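Local coordinates for Low temperature requirement C protein (Listeria monocytogenes, PDB 1Y9I), which probably acts as a phosphatidylglycerophosphatase, a lipid phosphatase, and binds calcium and magnesium ions within a tetramer of helical bundles, at residues Met74-Glu79 / Ile137-Phe142; Lys6-Glu11 / Glu60-Val65; Val23-Ile28 / Asn51-Leu56. One frame throughout, in Å; residues are numbered along the deposited sequence.

Interaction 1 (Met74-Glu79 / Ile137-Phe142). With MG (magnesium ion), chain F.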
loop_
_atom_site.group_PDB
_atom_site.type_symbol
_atom_site.label_atom_id
_atom_site.label_comp_id
_atom_site.label_asym_id
_atom_site.label_seq_id
_atom_site.Cartn_x
_atom_site.Cartn_y
_atom_site.Cartn_z
HETATM N N MSE A 74 -16.053 -20.428 -1.366
HETATM C CA MSE A 74 -15.479 -21.508 -2.157
HETATM C C MSE A 74 -14.667 -22.435 -1.253
HETATM O O MSE A 74 -14.644 -23.649 -1.450
HETATM C CB MSE A 74 -14.596 -20.939 -3.274
HETATM C CG MSE A 74 -15.380 -20.257 -4.378
HETATM SE SE MSE A 74 -16.632 -21.495 -5.204
HETATM C CE MSE A 74 -16.952 -20.554 -6.871
ATOM N N ALA A 75 -14.016 -21.854 -0.250
ATOM C CA ALA A 75 -13.219 -22.624 0.691
ATOM C C ALA A 75 -14.125 -23.531 1.529
ATOM O O ALA A 75 -13.775 -24.687 1.814
ATOM C CB ALA A 75 -12.428 -21.680 1.598
ATOM N N GLU A 76 -15.285 -23.009 1.924
ATOM C CA GLU A 76 -16.239 -23.783 2.717
ATOM C C GLU A 76 -16.770 -24.966 1.920
ATOM O O GLU A 76 -17.030 -26.032 2.478
ATOM C CB GLU A 76 -17.437 -22.931 3.135
ATOM C CG GLU A 76 -17.118 -21.731 3.996
ATOM C CD GLU A 76 -18.368 -21.118 4.599
ATOM O OE1 GLU A 76 -19.387 -21.015 3.881
ATOM O OE2 GLU A 76 -18.332 -20.731 5.787
ATOM N N LYS A 77 -16.947 -24.759 0.619
ATOM C CA LYS A 77 -17.466 -25.796 -0.268
ATOM C C LYS A 77 -16.392 -26.760 -0.765
ATOM O O LYS A 77 -16.702 -27.733 -1.450
ATOM C CB LYS A 77 -18.153 -25.157 -1.475
ATOM C CG LYS A 77 -19.401 -24.356 -1.151
ATOM C CD LYS A 77 -19.924 -23.661 -2.402
ATOM C CE LYS A 77 -21.147 -22.811 -2.105
ATOM N NZ LYS A 77 -21.554 -22.019 -3.302
ATOM N N GLY A 78 -15.134 -26.489 -0.428
ATOM C CA GLY A 78 -14.051 -27.353 -0.866
ATOM C C GLY A 78 -13.842 -27.317 -2.371
ATOM O O GLY A 78 -13.463 -28.320 -2.980
ATOM N N GLU A 79 -14.068 -26.150 -2.966
ATOM C CA GLU A 79 -13.929 -25.965 -4.412
ATOM C C GLU A 79 -12.552 -25.463 -4.849
ATOM O O GLU A 79 -12.223 -25.493 -6.036
ATOM C CB GLU A 79 -14.986 -24.976 -4.911
ATOM C CG GLU A 79 -16.436 -25.367 -4.667
ATOM C CD GLU A 79 -16.969 -26.342 -5.700
ATOM O OE1 GLU A 79 -16.547 -26.258 -6.873
ATOM O OE2 GLU A 79 -17.826 -27.180 -5.346
ATOM N N ILE A 137 -16.046 -25.718 9.884
ATOM C CA ILE A 137 -16.994 -25.772 8.773
ATOM C C ILE A 137 -17.150 -24.396 8.124
ATOM O O ILE A 137 -17.149 -24.275 6.899
ATOM C CB ILE A 137 -18.389 -26.270 9.232
ATOM C CG1 ILE A 137 -18.918 -25.391 10.366
ATOM C CG2 ILE A 137 -18.298 -27.722 9.688
ATOM C CD1 ILE A 137 -20.299 -25.780 10.853
ATOM N N ALA A 138 -17.281 -23.363 8.950
ATOM C CA ALA A 138 -17.427 -22.004 8.442
ATOM C C ALA A 138 -16.050 -21.387 8.216
ATOM O O ALA A 138 -15.134 -21.574 9.015
ATOM C CB ALA A 138 -18.227 -21.156 9.424
ATOM N N VAL A 139 -15.909 -20.656 7.118
ATOM C CA VAL A 139 -14.647 -20.003 6.784
ATOM C C VAL A 139 -14.895 -18.501 6.645
ATOM O O VAL A 139 -15.762 -18.077 5.886
ATOM C CB VAL A 139 -14.074 -20.567 5.460
ATOM C CG1 VAL A 139 -12.789 -19.848 5.091
ATOM C CG2 VAL A 139 -13.807 -22.058 5.611
ATOM N N HIS A 140 -14.139 -17.705 7.394
ATOM C CA HIS A 140 -14.283 -16.251 7.361
ATOM C C HIS A 140 -12.910 -15.601 7.249
ATOM O O HIS A 140 -12.685 -14.494 7.743
ATOM C CB HIS A 140 -14.984 -15.763 8.633
ATOM C CG HIS A 140 -16.405 -16.223 8.755
ATOM N ND1 HIS A 140 -17.406 -15.777 7.920
ATOM C CD2 HIS A 140 -16.991 -17.090 9.617
ATOM C CE1 HIS A 140 -18.549 -16.348 8.261
ATOM N NE2 HIS A 140 -18.323 -17.148 9.287
ATOM N N THR A 141 -11.998 -16.307 6.597
ATOM C CA THR A 141 -10.636 -15.850 6.399
ATOM C C THR A 141 -10.580 -14.449 5.787
ATOM O O THR A 141 -9.789 -13.606 6.214
ATOM C CB THR A 141 -9.884 -16.848 5.508
ATOM O OG1 THR A 141 -9.837 -18.117 6.179
ATOM C CG2 THR A 141 -8.468 -16.367 5.223
ATOM N N PHE A 142 -11.420 -14.197 4.792
ATOM C CA PHE A 142 -11.445 -12.884 4.149
ATOM C C PHE A 142 -12.441 -11.931 4.796
ATOM O O PHE A 142 -12.187 -10.729 4.902
ATOM C CB PHE A 142 -11.784 -13.032 2.673
ATOM C CG PHE A 142 -10.644 -13.512 1.848
ATOM C CD1 PHE A 142 -9.778 -12.605 1.247
ATOM C CD2 PHE A 142 -10.395 -14.877 1.711
ATOM C CE1 PHE A 142 -8.675 -13.047 0.524
ATOM C CE2 PHE A 142 -9.290 -15.330 0.989
ATOM C CZ PHE A 142 -8.431 -14.412 0.396
HETATM MG MG MG F . -8.393 -12.981 7.551
HETATM O O HOH W 1 -17.291 -26.244 5.120
HETATM O O HOH W 2 -7.355 -11.787 8.898
HETATM O O HOH W 3 -8.532 -14.438 8.880
#
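Glu-76 and Val-139 join the C-terminal end of helix 59-76, which closes in a Schellman motif at Gly-78, to the loop that runs into the magnesium site of this helical bundle. The polar part of the contact centres on one carboxylate oxygen. Val-139 N donates to Glu-76 OE2 over 2.8 Å, nearly straight at 161°, and uses the anti lone pair of that oxygen. Glu-76 CG lies anti to its carbonyl carbon (chi1 -61°), and the extended chain beyond it brings OE2 to Val-139 N. Arg-21 forms a salt bridge with the same OE2, so a backbone amide and a guanidinium both grip it. A second polar link is indirect: water 1 donates to both Glu-76 O and Ile-137 O, tying the last helical turn to the loop at Ile-137.

Apolar contacts lie beside these bonds. The side chains of Glu-76 and Val-139 slide past each other in opposite directions, with Glu-76 CG 3.6 Å from Val-139 CB. The CG1 branch of Val-139, anti to its own backbone N (chi1 178°), rests 4.0 Å from Ala-75 CB. Ala-75 also packs on Ile-88 of helix 84-89.

Two residues further along, the loop becomes a ligand. Asp-98, Asp-144 and Asp-145 bind the same magnesium ion, and the hydroxyl of Thr-141 is hydrogen-bonded to Ile-88 O. The carbonyl Thr-141 O meets the magnesium at 2.0 Å, alongside waters 2 and 3.

Interaction 2 (Lys6-Glu11 / Glu60-Val65)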
loop_
_atom_site.group_PDB
_atom_site.type_symbol
_atom_site.label_atom_id
_atom_site.label_comp_id
_atom_site.label_asym_id
_atom_site.label_seq_id
_atom_site.Cartn_x
_atom_site.Cartn_y
_atom_site.Cartn_z
ATOM N N LYS A 6 -31.970 3.723 -5.695
ATOM C CA LYS A 6 -31.319 2.775 -6.643
ATOM C C LYS A 6 -29.851 2.528 -6.320
ATOM O O LYS A 6 -29.104 3.452 -5.994
ATOM C CB LYS A 6 -31.443 3.293 -8.078
ATOM C CG LYS A 6 -32.698 2.824 -8.808
ATOM C CD LYS A 6 -32.591 1.354 -9.211
ATOM C CE LYS A 6 -31.409 1.122 -10.153
ATOM N NZ LYS A 6 -31.352 -0.275 -10.682
ATOM N N GLN A 7 -29.456 1.262 -6.414
ATOM C CA GLN A 7 -28.088 0.833 -6.152
ATOM C C GLN A 7 -27.669 -0.101 -7.282
ATOM O O GLN A 7 -28.477 -0.889 -7.772
ATOM C CB GLN A 7 -28.018 0.093 -4.812
ATOM C CG GLN A 7 -28.350 0.958 -3.602
ATOM C CD GLN A 7 -28.489 0.151 -2.323
ATOM O OE1 GLN A 7 -27.625 -0.659 -1.991
ATOM N NE2 GLN A 7 -29.577 0.374 -1.598
ATOM N N SER A 8 -26.410 -0.010 -7.698
ATOM C CA SER A 8 -25.912 -0.860 -8.773
ATOM C C SER A 8 -26.035 -2.328 -8.383
ATOM O O SER A 8 -26.339 -2.653 -7.234
ATOM C CB SER A 8 -24.446 -0.534 -9.068
ATOM O OG SER A 8 -23.624 -0.840 -7.953
ATOM N N ALA A 9 -25.801 -3.210 -9.349
ATOM C CA ALA A 9 -25.870 -4.646 -9.109
ATOM C C ALA A 9 -24.721 -5.043 -8.192
ATOM O O ALA A 9 -24.840 -5.963 -7.387
ATOM C CB ALA A 9 -25.771 -5.401 -10.426
ATOM N N LEU A 10 -23.607 -4.335 -8.331
ATOM C CA LEU A 10 -22.428 -4.592 -7.520
ATOM C C LEU A 10 -22.725 -4.264 -6.060
ATOM O O LEU A 10 -22.518 -5.096 -5.177
ATOM C CB LEU A 10 -21.256 -3.743 -8.025
ATOM C CG LEU A 10 -19.932 -3.828 -7.257
ATOM C CD1 LEU A 10 -19.471 -5.276 -7.174
ATOM C CD2 LEU A 10 -18.885 -2.964 -7.951
ATOM N N GLU A 11 -23.232 -3.058 -5.809
ATOM C CA GLU A 11 -23.540 -2.648 -4.441
ATOM C C GLU A 11 -24.610 -3.526 -3.809
ATOM O O GLU A 11 -24.483 -3.936 -2.657
ATOM C CB GLU A 11 -23.999 -1.186 -4.390
ATOM C CG GLU A 11 -24.029 -0.629 -2.966
ATOM C CD GLU A 11 -24.508 0.810 -2.879
ATOM O OE1 GLU A 11 -24.201 1.605 -3.793
ATOM O OE2 GLU A 11 -25.177 1.150 -1.878
ATOM N N GLU A 60 -14.889 0.690 -4.798
ATOM C CA GLU A 60 -13.647 0.024 -4.387
ATOM C C GLU A 60 -13.925 -0.980 -3.258
ATOM O O GLU A 60 -13.370 -2.086 -3.225
ATOM C CB GLU A 60 -12.639 1.078 -3.914
ATOM C CG GLU A 60 -11.220 0.596 -3.695
ATOM C CD GLU A 60 -10.394 0.562 -4.973
ATOM O OE1 GLU A 60 -9.148 0.557 -4.871
ATOM O OE2 GLU A 60 -10.986 0.533 -6.074
ATOM N N VAL A 61 -14.782 -0.579 -2.327
ATOM C CA VAL A 61 -15.144 -1.428 -1.199
ATOM C C VAL A 61 -16.005 -2.600 -1.668
ATOM O O VAL A 61 -15.800 -3.733 -1.264
ATOM C CB VAL A 61 -15.911 -0.613 -0.137
ATOM C CG1 VAL A 61 -16.458 -1.530 0.955
ATOM C CG2 VAL A 61 -14.976 0.428 0.463
ATOM N N GLN A 62 -16.959 -2.321 -2.540
ATOM C CA GLN A 62 -17.836 -3.372 -3.035
ATOM C C GLN A 62 -17.061 -4.475 -3.753
ATOM O O GLN A 62 -17.341 -5.664 -3.565
ATOM C CB GLN A 62 -18.884 -2.752 -3.950
ATOM C CG GLN A 62 -19.805 -1.794 -3.211
ATOM C CD GLN A 62 -20.480 -0.816 -4.140
ATOM O OE1 GLN A 62 -20.447 -0.984 -5.354
ATOM N NE2 GLN A 62 -21.105 0.216 -3.571
ATOM N N ASN A 63 -16.080 -4.084 -4.558
ATOM C CA ASN A 63 -15.269 -5.055 -5.283
ATOM C C ASN A 63 -14.531 -5.979 -4.327
ATOM O O ASN A 63 -14.453 -7.186 -4.557
ATOM C CB ASN A 63 -14.261 -4.342 -6.198
ATOM C CG ASN A 63 -14.925 -3.707 -7.412
ATOM O OD1 ASN A 63 -15.917 -4.220 -7.920
ATOM N ND2 ASN A 63 -14.362 -2.602 -7.895
ATOM N N ALA A 64 -13.992 -5.408 -3.252
ATOM C CA ALA A 64 -13.257 -6.188 -2.266
ATOM C C ALA A 64 -14.188 -7.108 -1.480
ATOM O O ALA A 64 -13.839 -8.252 -1.206
ATOM C CB ALA A 64 -12.501 -5.262 -1.314
ATOM N N VAL A 65 -15.369 -6.609 -1.123
ATOM C CA VAL A 65 -16.338 -7.413 -0.382
ATOM C C VAL A 65 -16.720 -8.670 -1.179
ATOM O O VAL A 65 -16.708 -9.781 -0.650
ATOM C CB VAL A 65 -17.619 -6.601 -0.057
ATOM C CG1 VAL A 65 -18.710 -7.533 0.467
ATOM C CG2 VAL A 65 -17.314 -5.521 0.988
HETATM O O HOH W 4 -21.333 0.336 -7.423
#
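Ser-8 OG is held between its own helix and a water that leads across to Gln-62. As the N-cap of helix 9-20, Ser-8 accepts a capping bond from Glu-11 N at 3.1 Å, almost straight at 170°. Its OG sits between the backbone N and the carbonyl carbon (chi1 64°), from which it reaches forward to the amide of the first turn. Water 4 lies 2.6 Å from Ser-8 OG and donates to Gln-62 OE1, so the cap is joined to helix 59-76 through solvent.

Gln-62 projects from that helix as an extended chain and lays its amide against two residues. OE1 approaches Leu-10 CG at 3.5 Å, while at the other end of the amide NE2 comes within 3.1 Å of Glu-11 CG, a tight fit against the aliphatic part of the glutamate. The Glu-11 carboxylate is tilted 36° from the amide plane, and its OE2 forms a salt bridge with Arg-15. NE2 itself donates to Leu-56 O.

Leu-10 crosses Asn-63 at about a right angle, bringing its CD2 to 3.2 Å from Asn-63 OD1. The same two residues face a neighbouring subunit: Leu-10 packs on Ile-87 and Asn-63 on Leu-94, both of the second subunit, which places the N-terminal helix at a tetramer interface.

The contact therefore mixes an amide with hydrocarbon. Both polar ends of the buried Gln-62 have partners: the carbonyl Leu-56 O can only accept, which sets NE2 toward it and fixes which way the amide is turned, and the water donating to OE1 agrees.

Interaction 3 (Val23-Ile28 / Asn51-Leu56)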
loop_
_atom_site.group_PDB
_atom_site.type_symbol
_atom_site.label_atom_id
_atom_site.label_comp_id
_atom_site.label_asym_id
_atom_site.label_seq_id
_atom_site.Cartn_x
_atom_site.Cartn_y
_atom_site.Cartn_z
ATOM N N VAL A 23 -23.414 -10.651 8.872
ATOM C CA VAL A 23 -22.965 -9.336 9.322
ATOM C C VAL A 23 -23.966 -8.242 8.968
ATOM O O VAL A 23 -24.227 -7.975 7.798
ATOM C CB VAL A 23 -21.591 -8.979 8.711
ATOM C CG1 VAL A 23 -21.078 -7.672 9.303
ATOM C CG2 VAL A 23 -20.602 -10.102 8.984
ATOM N N GLU A 24 -24.530 -7.613 9.992
ATOM C CA GLU A 24 -25.499 -6.547 9.788
ATOM C C GLU A 24 -24.783 -5.202 9.913
ATOM O O GLU A 24 -23.724 -5.111 10.533
ATOM C CB GLU A 24 -26.608 -6.632 10.845
ATOM C CG GLU A 24 -27.403 -7.940 10.863
ATOM C CD GLU A 24 -28.325 -8.097 9.665
ATOM O OE1 GLU A 24 -28.750 -7.070 9.094
ATOM O OE2 GLU A 24 -28.644 -9.251 9.303
ATOM N N ILE A 25 -25.367 -4.165 9.324
ATOM C CA ILE A 25 -24.794 -2.824 9.374
ATOM C C ILE A 25 -24.480 -2.404 10.809
ATOM O O ILE A 25 -23.406 -1.867 11.084
ATOM C CB ILE A 25 -25.760 -1.784 8.755
ATOM C CG1 ILE A 25 -26.023 -2.127 7.287
ATOM C CG2 ILE A 25 -25.184 -0.382 8.893
ATOM C CD1 ILE A 25 -24.778 -2.204 6.427
ATOM N N ASP A 26 -25.420 -2.651 11.717
ATOM C CA ASP A 26 -25.246 -2.295 13.125
ATOM C C ASP A 26 -24.067 -2.996 13.790
ATOM O O ASP A 26 -23.461 -2.455 14.716
ATOM C CB ASP A 26 -26.533 -2.589 13.905
ATOM C CG ASP A 26 -27.525 -1.442 13.844
ATOM O OD1 ASP A 26 -27.625 -0.796 12.782
ATOM O OD2 ASP A 26 -28.211 -1.193 14.857
ATOM N N ASP A 27 -23.741 -4.200 13.331
ATOM C CA ASP A 27 -22.615 -4.928 13.906
ATOM C C ASP A 27 -21.325 -4.176 13.578
ATOM O O ASP A 27 -20.419 -4.070 14.411
ATOM C CB ASP A 27 -22.548 -6.355 13.348
ATOM C CG ASP A 27 -23.811 -7.156 13.632
ATOM O OD1 ASP A 27 -24.297 -7.112 14.784
ATOM O OD2 ASP A 27 -24.309 -7.839 12.707
ATOM N N ILE A 28 -21.248 -3.652 12.358
ATOM C CA ILE A 28 -20.068 -2.910 11.944
ATOM C C ILE A 28 -20.050 -1.549 12.635
ATOM O O ILE A 28 -18.994 -1.072 13.054
ATOM C CB ILE A 28 -20.034 -2.697 10.415
ATOM C CG1 ILE A 28 -20.200 -4.039 9.692
ATOM C CG2 ILE A 28 -18.697 -2.078 10.015
ATOM C CD1 ILE A 28 -20.040 -3.949 8.183
ATOM N N ASN A 51 -21.736 6.511 8.694
ATOM C CA ASN A 51 -20.413 6.442 8.090
ATOM C C ASN A 51 -20.169 5.062 7.483
ATOM O O ASN A 51 -19.486 4.944 6.466
ATOM C CB ASN A 51 -19.337 6.793 9.122
ATOM C CG ASN A 51 -19.136 8.301 9.263
ATOM O OD1 ASN A 51 -18.478 8.933 8.432
ATOM N ND2 ASN A 51 -19.717 8.885 10.311
ATOM N N VAL A 52 -20.729 4.024 8.101
ATOM C CA VAL A 52 -20.579 2.670 7.566
ATOM C C VAL A 52 -21.297 2.628 6.219
ATOM O O VAL A 52 -20.769 2.098 5.238
ATOM C CB VAL A 52 -21.193 1.608 8.512
ATOM C CG1 VAL A 52 -21.249 0.247 7.812
ATOM C CG2 VAL A 52 -20.360 1.496 9.788
ATOM N N GLU A 53 -22.497 3.204 6.171
ATOM C CA GLU A 53 -23.279 3.243 4.940
ATOM C C GLU A 53 -22.496 3.926 3.825
ATOM O O GLU A 53 -22.490 3.453 2.686
ATOM C CB GLU A 53 -24.608 3.978 5.164
ATOM C CG GLU A 53 -25.612 3.229 6.037
ATOM C CD GLU A 53 -26.185 1.992 5.356
ATOM O OE1 GLU A 53 -25.842 1.745 4.180
ATOM O OE2 GLU A 53 -26.979 1.269 5.997
ATOM N N HIS A 54 -21.838 5.037 4.148
ATOM C CA HIS A 54 -21.051 5.766 3.159
ATOM C C HIS A 54 -19.903 4.935 2.599
ATOM O O HIS A 54 -19.595 5.013 1.408
ATOM C CB HIS A 54 -20.492 7.059 3.752
ATOM C CG HIS A 54 -21.459 8.202 3.732
ATOM N ND1 HIS A 54 -22.008 8.733 4.879
ATOM C CD2 HIS A 54 -21.960 8.927 2.704
ATOM C CE1 HIS A 54 -22.804 9.737 4.559
ATOM N NE2 HIS A 54 -22.793 9.876 3.245
ATOM N N VAL A 55 -19.264 4.145 3.456
ATOM C CA VAL A 55 -18.162 3.301 3.014
ATOM C C VAL A 55 -18.667 2.229 2.039
ATOM O O VAL A 55 -18.057 1.986 0.993
ATOM C CB VAL A 55 -17.469 2.623 4.226
ATOM C CG1 VAL A 55 -16.440 1.606 3.751
ATOM C CG2 VAL A 55 -16.781 3.684 5.086
ATOM N N LEU A 56 -19.790 1.604 2.376
ATOM C CA LEU A 56 -20.350 0.559 1.529
ATOM C C LEU A 56 -20.830 1.057 0.165
ATOM O O LEU A 56 -21.088 0.254 -0.730
ATOM C CB LEU A 56 -21.484 -0.164 2.260
ATOM C CG LEU A 56 -21.042 -0.977 3.485
ATOM C CD1 LEU A 56 -22.251 -1.598 4.158
ATOM C CD2 LEU A 56 -20.063 -2.062 3.056
#
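Ile-25, at the start of helix 25-36, packs on Val-52 and Leu-56 in the last turns of helix 45-56, and Ile-28, one turn on, packs on Val-52, a helix-helix contact made mostly of methyl groups. Ile-25 carries two of the apolar meetings. Its CG2 branch lies 4.1 Å from Val-52 CG1, and its other branch, turned by a chi2 of -57°, sets CD1 only 3.4 Å from Leu-56 CD1, closer than usual for two carbons. In both pairs the side chains slide past each other in opposite directions. Ile-28 and Val-52 are turned obliquely, with Ile-28 CG2 at 3.9 Å from Val-52 CG2.

Glu-53 brings a carboxylate against Ile-25. Its chain bends at chi2, and OE2 lies 3.8 Å from both CG1 and CG2 of Ile-25, while OE1 forms a salt bridge with Arg-15.

Polar bonds secure the beginning of helix 25-36 itself. Glu-24 is its N-cap residue, and Glu-24 N donates to Asp-27 OD2 at 2.7 Å, on the anti side and 22° out of the carboxylate plane. A salt bridge from Asp-26 to Arg-49 links the helix start to helix 45-56.

The contact is buried within one subunit: Ile-28 and Leu-56 both reach Ile-150 of helix 143-160, and Leu-56 also touches Leu-18 of helix 9-20.

Overall arrangement
Interactions 1 and 2 use opposite ends of helix 59-76, their centres about 21 Å apart, and both touch the second subunit. Interaction 3 is nested within the chain loop that interaction 2 closes. Their centres lie about 13 Å apart and the two meet directly, the nearest link being Gln-62 NE2 to Leu-56 O at 2.8 Å, where helix 45-56 gives way to helix 59-76. Arg-15 connects them as well, with salt bridges into both. The centre of interaction 1 lies about 23 Å from that of interaction 3, across the centre of the chain, and interaction 1 alone supplies a metal ligand; its Val-139 side chain is about 11 Å from the calcium ion.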